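Local coordinates for protein archease, possible chaperone (Thermotoga maritima, PDB 1J5U) that probably activates the tRNA-splicing ligase RtcB by promoting its guanylylation, and binds calcium, at residues 76-87 and 98-106. Numbering follows the deposited sequence.
Sequences WILEISKGWAPW and VTFRKIRKK
Val98 sets its two methyls beside the Trp76 indole, CG2 lying 4.1 Å from Trp76 CZ2. Thr99 O accepts the backbone N-H of Trp87, and Thr99 CG2 meets the edge of the Trp87 ring. Phe100 carries its CG beside its own backbone N (chi1 -65°), which turns the ring toward Trp76 and Glu79 of helix 66-81. There it makes an offset edge-to-face stack on the five-membered ring of Trp76, planes 85° apart, with Phe100 CZ 3.6 Å from Trp76 CD1. Glu79 CB and CG touch the Phe100 ring, while the Glu79 carboxylate is salt-bridged to Lys56 and Lys58. Strands 84-92 and 95-105 form an antiparallel beta hairpin, and Arg101 and Ala85 are a hydrogen-bonded pair in it. Arg101 lays CD over the Trp87 face, 3.3 Å from Trp87 CD2. Its guanidinium stands nearly upright on that ring in a cation-pi contact, and NE hydrogen-bonds to Asp52 O. With an alanine at Trp87, the Arg101 methylene and guanidinium would probably lose their aromatic face, leaving that chain held mainly by its polar bonds. Lys102 bends at chi2 (63°), bringing CD over the six-membered ring of Trp84 and NZ over the five-membered one. Ile103 N hydrogen-bonds to O of Gly83, the positive-phi residue of the Schellman motif that ends helix 66-81, and Ile103 CD1 reaches Ile80 CG2 at 4.0 Å.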
# COMPACT_ATOMS: atom_id res chain seq x y z
N TRP A 76 0.65 3.62 6.01
CA TRP A 76 -0.77 3.30 5.88
C TRP A 76 -1.08 1.95 6.54
O TRP A 76 -2.15 1.77 7.12
CB TRP A 76 -1.20 3.21 4.42
CG TRP A 76 -1.19 4.50 3.66
CD1 TRP A 76 -0.97 5.76 4.16
CD2 TRP A 76 -1.37 4.65 2.25
NE1 TRP A 76 -1.01 6.68 3.15
CE2 TRP A 76 -1.25 6.03 1.96
CE3 TRP A 76 -1.62 3.75 1.19
CZ2 TRP A 76 -1.38 6.54 0.66
CZ3 TRP A 76 -1.76 4.27 -0.11
CH2 TRP A 76 -1.63 5.65 -0.36
N ILE A 77 -0.17 1.00 6.41
CA ILE A 77 -0.33 -0.32 7.02
C ILE A 77 -0.31 -0.17 8.56
O ILE A 77 -1.04 -0.85 9.26
CB ILE A 77 0.78 -1.28 6.53
CG1 ILE A 77 0.49 -1.68 5.07
CG2 ILE A 77 0.87 -2.51 7.46
CD1 ILE A 77 1.70 -2.19 4.27
N LEU A 78 0.51 0.74 9.06
CA LEU A 78 0.59 0.99 10.50
C LEU A 78 -0.76 1.56 10.92
O LEU A 78 -1.35 1.12 11.90
CB LEU A 78 1.72 1.99 10.83
CG LEU A 78 1.88 2.43 12.30
CD1 LEU A 78 2.10 1.22 13.24
CD2 LEU A 78 3.07 3.39 12.40
N GLU A 79 -1.26 2.53 10.16
CA GLU A 79 -2.56 3.12 10.47
C GLU A 79 -3.65 2.06 10.43
O GLU A 79 -4.60 2.08 11.26
CB GLU A 79 -2.90 4.26 9.50
CG GLU A 79 -2.14 5.55 9.78
CD GLU A 79 -2.48 6.14 11.14
OE1 GLU A 79 -3.64 5.95 11.59
OE2 GLU A 79 -1.60 6.79 11.75
N ILE A 80 -3.56 1.15 9.46
CA ILE A 80 -4.58 0.10 9.37
C ILE A 80 -4.54 -0.73 10.67
O ILE A 80 -5.59 -1.07 11.21
CB ILE A 80 -4.35 -0.81 8.13
CG1 ILE A 80 -4.86 -0.09 6.86
CG2 ILE A 80 -5.13 -2.16 8.30
CD1 ILE A 80 -4.56 -0.83 5.57
N SER A 81 -3.36 -1.02 11.19
CA SER A 81 -3.27 -1.79 12.45
C SER A 81 -3.87 -0.98 13.60
O SER A 81 -4.19 -1.53 14.65
CB SER A 81 -1.82 -2.19 12.78
OG SER A 81 -1.03 -1.11 13.25
N LYS A 82 -4.03 0.33 13.41
CA LYS A 82 -4.61 1.18 14.45
C LYS A 82 -6.09 1.39 14.21
O LYS A 82 -6.74 2.15 14.91
CB LYS A 82 -3.89 2.54 14.49
CG LYS A 82 -2.45 2.45 14.96
CD LYS A 82 -1.78 3.82 15.00
CE LYS A 82 -0.35 3.70 15.53
NZ LYS A 82 0.32 5.04 15.57
N GLY A 83 -6.62 0.71 13.20
CA GLY A 83 -8.02 0.85 12.89
C GLY A 83 -8.36 1.93 11.86
O GLY A 83 -9.52 2.28 11.71
N TRP A 84 -7.37 2.44 11.13
CA TRP A 84 -7.62 3.47 10.12
C TRP A 84 -7.12 3.08 8.71
O TRP A 84 -5.97 2.73 8.53
CB TRP A 84 -6.94 4.79 10.54
CG TRP A 84 -7.47 5.40 11.83
CD1 TRP A 84 -6.98 5.22 13.08
CD2 TRP A 84 -8.62 6.24 11.96
NE1 TRP A 84 -7.75 5.91 14.00
CE2 TRP A 84 -8.77 6.54 13.33
CE3 TRP A 84 -9.54 6.78 11.05
CZ2 TRP A 84 -9.80 7.35 13.82
CZ3 TRP A 84 -10.57 7.59 11.54
CH2 TRP A 84 -10.68 7.86 12.91
N ALA A 85 -7.99 3.18 7.71
CA ALA A 85 -7.61 2.83 6.35
C ALA A 85 -7.55 4.03 5.39
O ALA A 85 -8.39 4.92 5.44
CB ALA A 85 -8.57 1.78 5.80
N PRO A 86 -6.52 4.07 4.52
CA PRO A 86 -6.40 5.18 3.56
C PRO A 86 -7.63 5.15 2.65
O PRO A 86 -8.03 4.10 2.16
CB PRO A 86 -5.09 4.86 2.83
CG PRO A 86 -5.03 3.32 2.88
CD PRO A 86 -5.43 3.08 4.34
N TRP A 87 -8.23 6.30 2.41
CA TRP A 87 -9.44 6.36 1.60
C TRP A 87 -9.35 7.32 0.41
O TRP A 87 -9.64 6.95 -0.75
CB TRP A 87 -10.63 6.73 2.50
CG TRP A 87 -11.92 6.98 1.78
CD1 TRP A 87 -12.60 6.11 0.96
CD2 TRP A 87 -12.71 8.17 1.83
NE1 TRP A 87 -13.75 6.70 0.50
CE2 TRP A 87 -13.84 7.96 1.01
CE3 TRP A 87 -12.56 9.40 2.49
CZ2 TRP A 87 -14.83 8.94 0.84
CZ3 TRP A 87 -13.55 10.38 2.32
CH2 TRP A 87 -14.67 10.13 1.49
N VAL A 98 -3.79 12.75 2.85
CA VAL A 98 -4.49 11.48 2.82
C VAL A 98 -5.61 11.46 3.86
O VAL A 98 -5.38 11.70 5.04
CB VAL A 98 -3.50 10.32 3.11
CG1 VAL A 98 -4.25 8.96 3.22
CG2 VAL A 98 -2.46 10.28 1.99
N THR A 99 -6.83 11.21 3.41
CA THR A 99 -7.95 11.10 4.33
C THR A 99 -8.15 9.61 4.61
O THR A 99 -8.28 8.81 3.67
CB THR A 99 -9.26 11.65 3.71
OG1 THR A 99 -9.06 12.99 3.24
CG2 THR A 99 -10.38 11.65 4.77
N PHE A 100 -8.11 9.24 5.88
CA PHE A 100 -8.34 7.87 6.30
C PHE A 100 -9.77 7.76 6.81
O PHE A 100 -10.37 8.76 7.21
CB PHE A 100 -7.40 7.48 7.45
CG PHE A 100 -5.95 7.46 7.08
CD1 PHE A 100 -5.22 8.65 7.00
CD2 PHE A 100 -5.31 6.26 6.84
CE1 PHE A 100 -3.87 8.64 6.69
CE2 PHE A 100 -3.95 6.23 6.53
CZ PHE A 100 -3.22 7.41 6.46
N ARG A 101 -10.34 6.55 6.76
CA ARG A 101 -11.67 6.32 7.30
C ARG A 101 -11.55 5.18 8.31
O ARG A 101 -10.71 4.28 8.17
CB ARG A 101 -12.69 6.00 6.20
CG ARG A 101 -13.32 7.28 5.62
CD ARG A 101 -14.29 6.99 4.48
NE ARG A 101 -15.46 6.23 4.93
CZ ARG A 101 -16.45 5.84 4.13
NH1 ARG A 101 -16.43 6.13 2.84
NH2 ARG A 101 -17.46 5.15 4.63
N LYS A 102 -12.37 5.24 9.36
CA LYS A 102 -12.34 4.24 10.40
C LYS A 102 -12.77 2.91 9.80
O LYS A 102 -13.73 2.85 9.05
CB LYS A 102 -13.28 4.62 11.55
CG LYS A 102 -13.09 3.78 12.78
CD LYS A 102 -11.69 3.97 13.36
CE LYS A 102 -11.42 2.97 14.48
NZ LYS A 102 -10.08 3.14 15.08
N ILE A 103 -12.04 1.86 10.15
CA ILE A 103 -12.35 0.53 9.65
C ILE A 103 -13.50 -0.08 10.44
O ILE A 103 -13.41 -0.22 11.66
CB ILE A 103 -11.11 -0.37 9.79
CG1 ILE A 103 -10.01 0.15 8.86
CG2 ILE A 103 -11.47 -1.83 9.57
CD1 ILE A 103 -8.68 -0.58 9.02
N ARG A 104 -14.59 -0.42 9.76
CA ARG A 104 -15.71 -1.04 10.46
C ARG A 104 -15.28 -2.48 10.73
O ARG A 104 -15.26 -2.93 11.87
CB ARG A 104 -16.97 -1.02 9.60
CG ARG A 104 -18.23 -1.43 10.37
CD ARG A 104 -19.44 -1.50 9.46
NE ARG A 104 -19.68 -0.22 8.79
CZ ARG A 104 -20.45 -0.09 7.71
NH1 ARG A 104 -21.05 -1.15 7.18
NH2 ARG A 104 -20.61 1.11 7.15
N LYS A 105 -14.92 -3.19 9.67
CA LYS A 105 -14.46 -4.57 9.80
C LYS A 105 -13.55 -4.97 8.65
O LYS A 105 -13.50 -4.30 7.62
CB LYS A 105 -15.66 -5.53 9.89
CG LYS A 105 -16.63 -5.44 8.73
CD LYS A 105 -17.66 -6.57 8.81
CE LYS A 105 -18.78 -6.39 7.80
NZ LYS A 105 -19.57 -5.14 8.07
N LYS A 106 -12.83 -6.07 8.85
CA LYS A 106 -11.91 -6.61 7.86
C LYS A 106 -12.23 -8.08 7.63
O LYS A 106 -12.64 -8.79 8.55
CB LYS A 106 -10.46 -6.49 8.33
CG LYS A 106 -9.97 -5.08 8.51
CD LYS A 106 -8.44 -5.03 8.57
CE LYS A 106 -7.90 -5.89 9.69
NZ LYS A 106 -6.43 -5.76 9.79